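Local atomic coordinates of topoisomerase I-like protein (Leishmania donovani, PDB entry 2B9S), a protein that probably relaxes supercoiled DNA, as part of a heterodimeric type IB topoisomerase, by transiently nicking one strand, and is captured here with vanadate and nicked DNA. Residues 25-30 with 184-189; 270-275 with 347-352. All coordinates share one frame; numbering follows the deposited sequence.

How the interactions relate
Running from the N terminus, the chain first passes through 25-30 and returns to it at 184-189, so that interaction 1 closes a loop of 153 residues within the DNA-binding fragment. It joins the edge of one small sheet, at strand 25-26, to strand 185-187 of a second, mixed sheet. Only after that loop is closed does interaction 2 open: 270-275 meets 347-352 across 71 intervening residues of the catalytic core, bringing helices 272-287 and 341-351 together. The two loops therefore follow in series, neither nesting nor crossing. The centres of interaction 1 and interaction 2 are about 51 Å apart, on opposite sides of the chain's centre. The nearest atoms of interaction 1 and interaction 2 are about 36 Å apart.

Interaction 1: residues 25-30 with 184-189; sequences LAHNGV and ITINIG
His27 NE2 donates to the backbone oxygen of Asn187, Asn187 O, at 2.8 Å, the shortest polar bond joining the two segments. The contact brings two sheets of the DNA-binding fragment together: strand 25-26 is the outermost strand of an antiparallel sheet, and strand 185-187 lies in a mixed one; the segments run roughly antiparallel, 158° apart. The acceptor lies near the imidazole plane, whereas the donor sits above the carbonyl plane, 41° out of it. At the other ring nitrogen, Gly29 N donates to His27 ND1 at 3.1 Å, again near the ring plane. His27 CG lies between the backbone N and the carbonyl carbon (chi1 63°), and the bonds at both nitrogens fix the rotation of the ring; because ND1 accepts while NE2 donates, the proton is placed on NE2. Over one face comes Ile188 CD1, 4.0 Å from the centroid of the His27 ring and displaced toward the rim, a CH-pi contact. The one backbone-to-backbone bond between the segments, Gly189 N to Leu25 O at 3.0 Å, joins the start of 25-30 to the end of 184-189. The side chain of Asn187 turns to other partners: its OD1 accepts from Asp209 N and Gln207 NE2, and its ND2 donates to Trp214 O. Beyond the histidine, Val30 CG2 meets Ile184 CD1 tip to tip at 4.1 Å.

Interaction 2: residues 270-275 with 347-352; sequences NDLHVA and LQRFTR
The first turn of helix 272-287 faces residues 347-352, toward the C-terminal part of helix 341-351, with Leu272 CA and Phe350 CA, the nearest pair of alpha carbons, 9.3 Å apart. This is helix-helix packing within the catalytic core, made mostly by side chains, with the Phe350 ring also touching the Ala275 backbone. The touching groups are apolar apart from one guanidinium and that backbone, and the buried area is a modest 200 Å². Leu272, Ala275, Arg349 and Phe350 share it fairly evenly. Leu272 CG stands anti to the backbone N (chi1 -172°), and Leu272 CD1 comes within 3.6 Å of Arg349 NH2 and 4.1 Å of Phe350 CE1. The methyl reaches the guanidinium at its edge, near the plane of the group. The Leu272 side chain and those of Arg349 and Phe350 pass each other pointing in opposite directions.

Arg349 extends from its own helix with CG anti to the backbone N, and its chain then bends at chi3 (104°). Besides the leucine, Arg349 NH2 approaches Ala275 CB at 4.1 Å. The contact with the two apolar groups is one of van der Waals packing, and both Leu272 and Arg349 lie on the exposed side of the interface.

Phe350 and Ala275 form the buried side. The ring tip, Phe350 CZ, lies 3.9 Å from Ala275 C, which sits at the ring edge, and 4.3 Å from Ala275 CB. Farther along helix 272-287, Gln276 and Val279 also touch the Phe350 side chain, as does Ile360 from a loop. The start of that helix is itself capped: Asp271 occupies the N-cap position, where Asp271 OD1 accepts from Val274 N at 3.3 Å, the donor standing above the carboxylate plane, 62° out of it.

Interaction 1: residues 25-30 with 184-189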
ATOM      1  N   LEU D  25      19.944   1.186  18.145  1.00 28.27           N
ATOM      2  CA  LEU D  25      18.561   1.562  17.994  1.00 27.54           C
ATOM      3  C   LEU D  25      17.894   1.757  19.348  1.00 26.07           C
ATOM      4  O   LEU D  25      17.852   0.849  20.165  1.00 28.24           O
ATOM      5  CB  LEU D  25      17.818   0.510  17.139  1.00 26.64           C
ATOM      6  CG  LEU D  25      16.362   0.717  16.735  1.00 25.83           C
ATOM      7  CD1 LEU D  25      16.107   2.095  16.097  1.00 25.58           C
ATOM      8  CD2 LEU D  25      15.940  -0.435  15.819  1.00 26.74           C
ATOM      9  N   ALA D  26      17.364   2.952  19.557  1.00 27.09           N
ATOM     10  CA  ALA D  26      16.638   3.306  20.759  1.00 28.25           C
ATOM     11  C   ALA D  26      15.279   3.912  20.404  1.00 28.14           C
ATOM     12  O   ALA D  26      15.176   4.767  19.517  1.00 30.69           O
ATOM     13  CB  ALA D  26      17.457   4.302  21.601  1.00 28.54           C
ATOM     14  N   HIS D  27      14.234   3.484  21.107  1.00 29.09           N
ATOM     15  CA  HIS D  27      12.886   4.017  20.881  1.00 28.75           C
ATOM     16  C   HIS D  27      12.019   3.703  22.080  1.00 28.88           C
ATOM     17  O   HIS D  27      12.386   2.891  22.920  1.00 29.99           O
ATOM     18  CB  HIS D  27      12.261   3.467  19.571  1.00 27.11           C
ATOM     19  CG  HIS D  27      12.056   1.980  19.569  1.00 26.39           C
ATOM     20  ND1 HIS D  27      10.915   1.382  20.069  1.00 23.45           N
ATOM     21  CD2 HIS D  27      12.854   0.972  19.137  1.00 23.96           C
ATOM     22  CE1 HIS D  27      11.025   0.071  19.953  1.00 23.98           C
ATOM     23  NE2 HIS D  27      12.189  -0.204  19.386  1.00 24.34           N
ATOM     24  N   ASN D  28      10.863   4.349  22.140  1.00 31.83           N
ATOM     25  CA  ASN D  28       9.946   4.238  23.271  1.00 34.92           C
ATOM     26  C   ASN D  28       8.725   3.331  23.070  1.00 34.37           C
ATOM     27  O   ASN D  28       7.776   3.407  23.847  1.00 34.29           O
ATOM     28  CB  ASN D  28       9.466   5.644  23.648  1.00 37.59           C
ATOM     29  CG  ASN D  28      10.596   6.525  24.145  1.00 38.76           C
ATOM     30  OD1 ASN D  28      11.379   6.113  24.998  1.00 40.57           O
ATOM     31  ND2 ASN D  28      10.684   7.728  23.623  1.00 38.05           N
ATOM     32  N   GLY D  29       8.751   2.493  22.032  1.00 33.48           N
ATOM     33  CA  GLY D  29       7.657   1.560  21.757  1.00 30.46           C
ATOM     34  C   GLY D  29       6.475   2.220  21.078  1.00 29.27           C
ATOM     35  O   GLY D  29       6.636   3.097  20.233  1.00 29.34           O
ATOM     36  N   VAL D  30       5.279   1.823  21.484  1.00 29.51           N
ATOM     37  CA  VAL D  30       4.063   2.139  20.740  1.00 29.34           C
ATOM     38  C   VAL D  30       3.003   2.841  21.576  1.00 29.33           C
ATOM     39  O   VAL D  30       2.942   2.649  22.786  1.00 29.09           O
ATOM     40  CB  VAL D  30       3.464   0.851  20.113  1.00 29.39           C
ATOM     41  CG1 VAL D  30       4.427   0.289  19.044  1.00 28.42           C
ATOM     42  CG2 VAL D  30       3.155  -0.204  21.191  1.00 25.30           C
ATOM     43  N   ILE D 184       2.582  -7.937  20.790  1.00 29.42           N
ATOM     44  CA  ILE D 184       3.615  -7.085  20.179  1.00 27.75           C
ATOM     45  C   ILE D 184       5.042  -7.516  20.520  1.00 26.77           C
ATOM     46  O   ILE D 184       5.404  -7.689  21.692  1.00 26.00           O
ATOM     47  CB  ILE D 184       3.390  -5.595  20.537  1.00 27.63           C
ATOM     48  CG1 ILE D 184       2.038  -5.138  19.980  1.00 27.35           C
ATOM     49  CG2 ILE D 184       4.516  -4.692  19.990  1.00 25.85           C
ATOM     50  CD1 ILE D 184       1.468  -3.899  20.633  1.00 28.02           C
ATOM     51  N   THR D 185       5.827  -7.718  19.462  1.00 26.79           N
ATOM     52  CA  THR D 185       7.260  -8.010  19.560  1.00 24.48           C
ATOM     53  C   THR D 185       7.993  -6.686  19.364  1.00 24.94           C
ATOM     54  O   THR D 185       7.744  -5.953  18.401  1.00 22.77           O
ATOM     55  CB  THR D 185       7.705  -9.066  18.505  1.00 23.62           C
ATOM     56  OG1 THR D 185       6.978 -10.285  18.721  1.00 23.03           O
ATOM     57  CG2 THR D 185       9.199  -9.377  18.600  1.00 21.89           C
ATOM     58  N   ILE D 186       8.874  -6.378  20.308  1.00 26.01           N
ATOM     59  CA  ILE D 186       9.704  -5.177  20.256  1.00 25.73           C
ATOM     60  C   ILE D 186      11.062  -5.528  19.648  1.00 25.64           C
ATOM     61  O   ILE D 186      11.701  -6.511  20.035  1.00 25.32           O
ATOM     62  CB  ILE D 186       9.845  -4.551  21.673  1.00 25.02           C
ATOM     63  CG1 ILE D 186       8.490  -4.000  22.160  1.00 24.52           C
ATOM     64  CG2 ILE D 186      10.940  -3.494  21.702  1.00 28.66           C
ATOM     65  CD1 ILE D 186       8.069  -2.624  21.614  1.00 24.05           C
ATOM     66  N   ASN D 187      11.469  -4.750  18.647  1.00 26.30           N
ATOM     67  CA  ASN D 187      12.815  -4.860  18.087  1.00 24.53           C
ATOM     68  C   ASN D 187      13.591  -3.602  18.439  1.00 26.12           C
ATOM     69  O   ASN D 187      13.194  -2.495  18.060  1.00 24.90           O
ATOM     70  CB  ASN D 187      12.802  -5.049  16.570  1.00 23.19           C
ATOM     71  CG  ASN D 187      14.157  -5.456  16.024  1.00 20.41           C
ATOM     72  OD1 ASN D 187      14.708  -6.460  16.431  1.00 17.95           O
ATOM     73  ND2 ASN D 187      14.686  -4.684  15.093  1.00 19.18           N
ATOM     74  N   ILE D 188      14.693  -3.795  19.165  1.00 26.97           N
ATOM     75  CA  ILE D 188      15.484  -2.699  19.734  1.00 28.21           C
ATOM     76  C   ILE D 188      16.970  -3.109  19.909  1.00 29.07           C
ATOM     77  O   ILE D 188      17.300  -4.295  19.803  1.00 28.70           O
ATOM     78  CB  ILE D 188      14.836  -2.245  21.075  1.00 27.19           C
ATOM     79  CG1 ILE D 188      15.192  -0.790  21.402  1.00 27.00           C
ATOM     80  CG2 ILE D 188      15.064  -3.282  22.187  1.00 25.63           C
ATOM     81  CD1 ILE D 188      14.357  -0.181  22.470  1.00 24.16           C
ATOM     82  N   GLY D 189      17.857  -2.141  20.169  1.00 30.73           N
ATOM     83  CA  GLY D 189      19.278  -2.444  20.430  1.00 29.06           C
ATOM     84  C   GLY D 189      19.514  -3.153  21.750  1.00 29.14           C
ATOM     85  O   GLY D 189      18.839  -2.871  22.733  1.00 29.11           O
TER

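Interaction 2: residues 270-275 with 347-352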
ATOM      1  N   ASN D 270       9.867 -23.244 -28.777  1.00 49.52           N
ATOM      2  CA  ASN D 270       8.929 -24.364 -28.750  1.00 50.37           C
ATOM      3  C   ASN D 270       8.717 -24.848 -27.321  1.00 48.82           C
ATOM      4  O   ASN D 270       7.881 -25.716 -27.063  1.00 48.17           O
ATOM      5  CB  ASN D 270       9.368 -25.503 -29.686  1.00 53.50           C
ATOM      6  CG  ASN D 270      10.580 -26.262 -29.167  1.00 56.60           C
ATOM      7  OD1 ASN D 270      11.702 -25.738 -29.150  1.00 59.05           O
ATOM      8  ND2 ASN D 270      10.363 -27.515 -28.758  1.00 57.87           N
ATOM      9  N   ASP D 271       9.477 -24.272 -26.391  1.00 46.22           N
ATOM     10  CA  ASP D 271       9.243 -24.508 -24.972  1.00 44.00           C
ATOM     11  C   ASP D 271       8.079 -23.616 -24.505  1.00 43.21           C
ATOM     12  O   ASP D 271       8.135 -22.387 -24.643  1.00 42.34           O
ATOM     13  CB  ASP D 271      10.516 -24.255 -24.162  1.00 43.98           C
ATOM     14  CG  ASP D 271      10.315 -24.498 -22.681  1.00 44.66           C
ATOM     15  OD1 ASP D 271       9.229 -24.172 -22.175  1.00 46.89           O
ATOM     16  OD2 ASP D 271      11.231 -25.001 -22.010  1.00 44.20           O
ATOM     17  N   LEU D 272       7.021 -24.231 -23.972  1.00 40.84           N
ATOM     18  CA  LEU D 272       5.801 -23.482 -23.633  1.00 39.94           C
ATOM     19  C   LEU D 272       6.014 -22.475 -22.484  1.00 38.71           C
ATOM     20  O   LEU D 272       5.519 -21.352 -22.547  1.00 37.91           O
ATOM     21  CB  LEU D 272       4.629 -24.429 -23.345  1.00 40.34           C
ATOM     22  CG  LEU D 272       3.227 -23.839 -23.161  1.00 40.20           C
ATOM     23  CD1 LEU D 272       2.733 -23.171 -24.454  1.00 38.80           C
ATOM     24  CD2 LEU D 272       2.268 -24.919 -22.659  1.00 38.42           C
ATOM     25  N   HIS D 273       6.765 -22.876 -21.459  1.00 37.79           N
ATOM     26  CA  HIS D 273       7.163 -21.967 -20.384  1.00 37.71           C
ATOM     27  C   HIS D 273       7.909 -20.730 -20.911  1.00 37.58           C
ATOM     28  O   HIS D 273       7.599 -19.600 -20.521  1.00 38.02           O
ATOM     29  CB  HIS D 273       8.013 -22.692 -19.321  1.00 37.71           C
ATOM     30  CG  HIS D 273       8.666 -21.763 -18.343  1.00 37.78           C
ATOM     31  ND1 HIS D 273       7.948 -20.985 -17.464  1.00 37.63           N
ATOM     32  CD2 HIS D 273       9.969 -21.463 -18.128  1.00 38.07           C
ATOM     33  CE1 HIS D 273       8.776 -20.247 -16.748  1.00 36.52           C
ATOM     34  NE2 HIS D 273      10.009 -20.518 -17.132  1.00 37.66           N
ATOM     35  N   VAL D 274       8.877 -20.950 -21.801  1.00 36.91           N
ATOM     36  CA  VAL D 274       9.716 -19.870 -22.346  1.00 35.23           C
ATOM     37  C   VAL D 274       8.896 -18.852 -23.155  1.00 34.57           C
ATOM     38  O   VAL D 274       9.063 -17.629 -22.975  1.00 33.44           O
ATOM     39  CB  VAL D 274      10.942 -20.421 -23.165  1.00 34.70           C
ATOM     40  CG1 VAL D 274      11.775 -19.295 -23.741  1.00 34.79           C
ATOM     41  CG2 VAL D 274      11.844 -21.276 -22.285  1.00 34.08           C
ATOM     42  N   ALA D 275       8.006 -19.356 -24.021  1.00 32.49           N
ATOM     43  CA  ALA D 275       7.151 -18.503 -24.857  1.00 31.95           C
ATOM     44  C   ALA D 275       6.178 -17.669 -24.021  1.00 30.81           C
ATOM     45  O   ALA D 275       5.953 -16.496 -24.324  1.00 30.35           O
ATOM     46  CB  ALA D 275       6.394 -19.329 -25.898  1.00 30.61           C
ATOM     47  N   LEU D 347      -0.911 -15.389 -28.138  1.00 30.18           N
ATOM     48  CA  LEU D 347      -2.129 -15.248 -27.349  1.00 29.71           C
ATOM     49  C   LEU D 347      -3.310 -16.096 -27.850  1.00 32.25           C
ATOM     50  O   LEU D 347      -4.129 -16.551 -27.039  1.00 32.72           O
ATOM     51  CB  LEU D 347      -2.546 -13.771 -27.264  1.00 27.21           C
ATOM     52  CG  LEU D 347      -1.679 -12.837 -26.403  1.00 27.10           C
ATOM     53  CD1 LEU D 347      -2.176 -11.385 -26.479  1.00 23.62           C
ATOM     54  CD2 LEU D 347      -1.577 -13.332 -24.935  1.00 23.20           C
ATOM     55  N   GLN D 348      -3.410 -16.286 -29.169  1.00 32.19           N
ATOM     56  CA  GLN D 348      -4.414 -17.193 -29.735  1.00 33.99           C
ATOM     57  C   GLN D 348      -4.099 -18.635 -29.328  1.00 33.06           C
ATOM     58  O   GLN D 348      -4.987 -19.391 -28.999  1.00 32.23           O
ATOM     59  CB  GLN D 348      -4.485 -17.072 -31.267  1.00 34.85           C
ATOM     60  CG  GLN D 348      -4.959 -15.700 -31.791  1.00 36.51           C
ATOM     61  CD  GLN D 348      -4.870 -15.596 -33.304  1.00 37.70           C
ATOM     62  OE1 GLN D 348      -3.818 -15.852 -33.900  1.00 38.46           O
ATOM     63  NE2 GLN D 348      -5.984 -15.236 -33.937  1.00 38.00           N
ATOM     64  N   ARG D 349      -2.826 -18.996 -29.361  1.00 33.76           N
ATOM     65  CA  ARG D 349      -2.369 -20.288 -28.905  1.00 38.47           C
ATOM     66  C   ARG D 349      -2.680 -20.485 -27.413  1.00 36.62           C
ATOM     67  O   ARG D 349      -3.157 -21.557 -26.998  1.00 36.82           O
ATOM     68  CB  ARG D 349      -0.862 -20.444 -29.173  1.00 39.73           C
ATOM     69  CG  ARG D 349      -0.381 -21.888 -29.190  1.00 45.35           C
ATOM     70  CD  ARG D 349       1.076 -22.014 -29.667  1.00 47.68           C
ATOM     71  NE  ARG D 349       2.036 -22.259 -28.570  1.00 52.16           N
ATOM     72  CZ  ARG D 349       3.345 -21.998 -28.650  1.00 53.26           C
ATOM     73  NH1 ARG D 349       3.852 -21.472 -29.769  1.00 54.70           N
ATOM     74  NH2 ARG D 349       4.151 -22.254 -27.619  1.00 53.17           N
ATOM     75  N   PHE D 350      -2.420 -19.443 -26.619  1.00 34.01           N
ATOM     76  CA  PHE D 350      -2.521 -19.514 -25.162  1.00 31.26           C
ATOM     77  C   PHE D 350      -3.957 -19.600 -24.669  1.00 31.44           C
ATOM     78  O   PHE D 350      -4.173 -19.896 -23.499  1.00 33.35           O
ATOM     79  CB  PHE D 350      -1.840 -18.306 -24.487  1.00 27.25           C
ATOM     80  CG  PHE D 350      -0.349 -18.250 -24.664  1.00 26.24           C
ATOM     81  CD1 PHE D 350       0.363 -19.339 -25.175  1.00 25.34           C
ATOM     82  CD2 PHE D 350       0.355 -17.101 -24.300  1.00 25.61           C
ATOM     83  CE1 PHE D 350       1.735 -19.268 -25.340  1.00 26.14           C
ATOM     84  CE2 PHE D 350       1.737 -17.031 -24.446  1.00 25.01           C
ATOM     85  CZ  PHE D 350       2.431 -18.109 -24.962  1.00 25.81           C
ATOM     86  N   THR D 351      -4.926 -19.314 -25.544  1.00 30.62           N
ATOM     87  CA  THR D 351      -6.333 -19.273 -25.146  1.00 30.61           C
ATOM     88  C   THR D 351      -7.276 -20.184 -25.925  1.00 31.78           C
ATOM     89  O   THR D 351      -8.441 -20.284 -25.562  1.00 32.92           O
ATOM     90  CB  THR D 351      -6.942 -17.823 -25.225  1.00 29.52           C
ATOM     91  OG1 THR D 351      -6.842 -17.312 -26.560  1.00 29.72           O
ATOM     92  CG2 THR D 351      -6.246 -16.868 -24.279  1.00 29.00           C
ATOM     93  N   ARG D 352      -6.813 -20.850 -26.981  1.00 34.93           N
ATOM     94  CA  ARG D 352      -7.773 -21.348 -27.976  1.00 38.55           C
ATOM     95  C   ARG D 352      -8.930 -22.243 -27.465  1.00 39.47           C
ATOM     96  O   ARG D 352     -10.110 -21.968 -27.752  1.00 43.56           O
ATOM     97  CB  ARG D 352      -7.105 -21.909 -29.249  1.00 40.75           C
ATOM     98  CG  ARG D 352      -6.399 -23.236 -29.131  1.00 42.93           C
ATOM     99  CD  ARG D 352      -6.114 -23.781 -30.511  1.00 44.52           C
ATOM    100  NE  ARG D 352      -7.159 -24.681 -30.998  1.00 46.93           N
ATOM    101  CZ  ARG D 352      -6.990 -25.998 -31.123  1.00 49.33           C
ATOM    102  NH1 ARG D 352      -5.813 -26.519 -30.782  1.00 51.25           N
ATOM    103  NH2 ARG D 352      -7.970 -26.797 -31.581  1.00 47.10           N
TER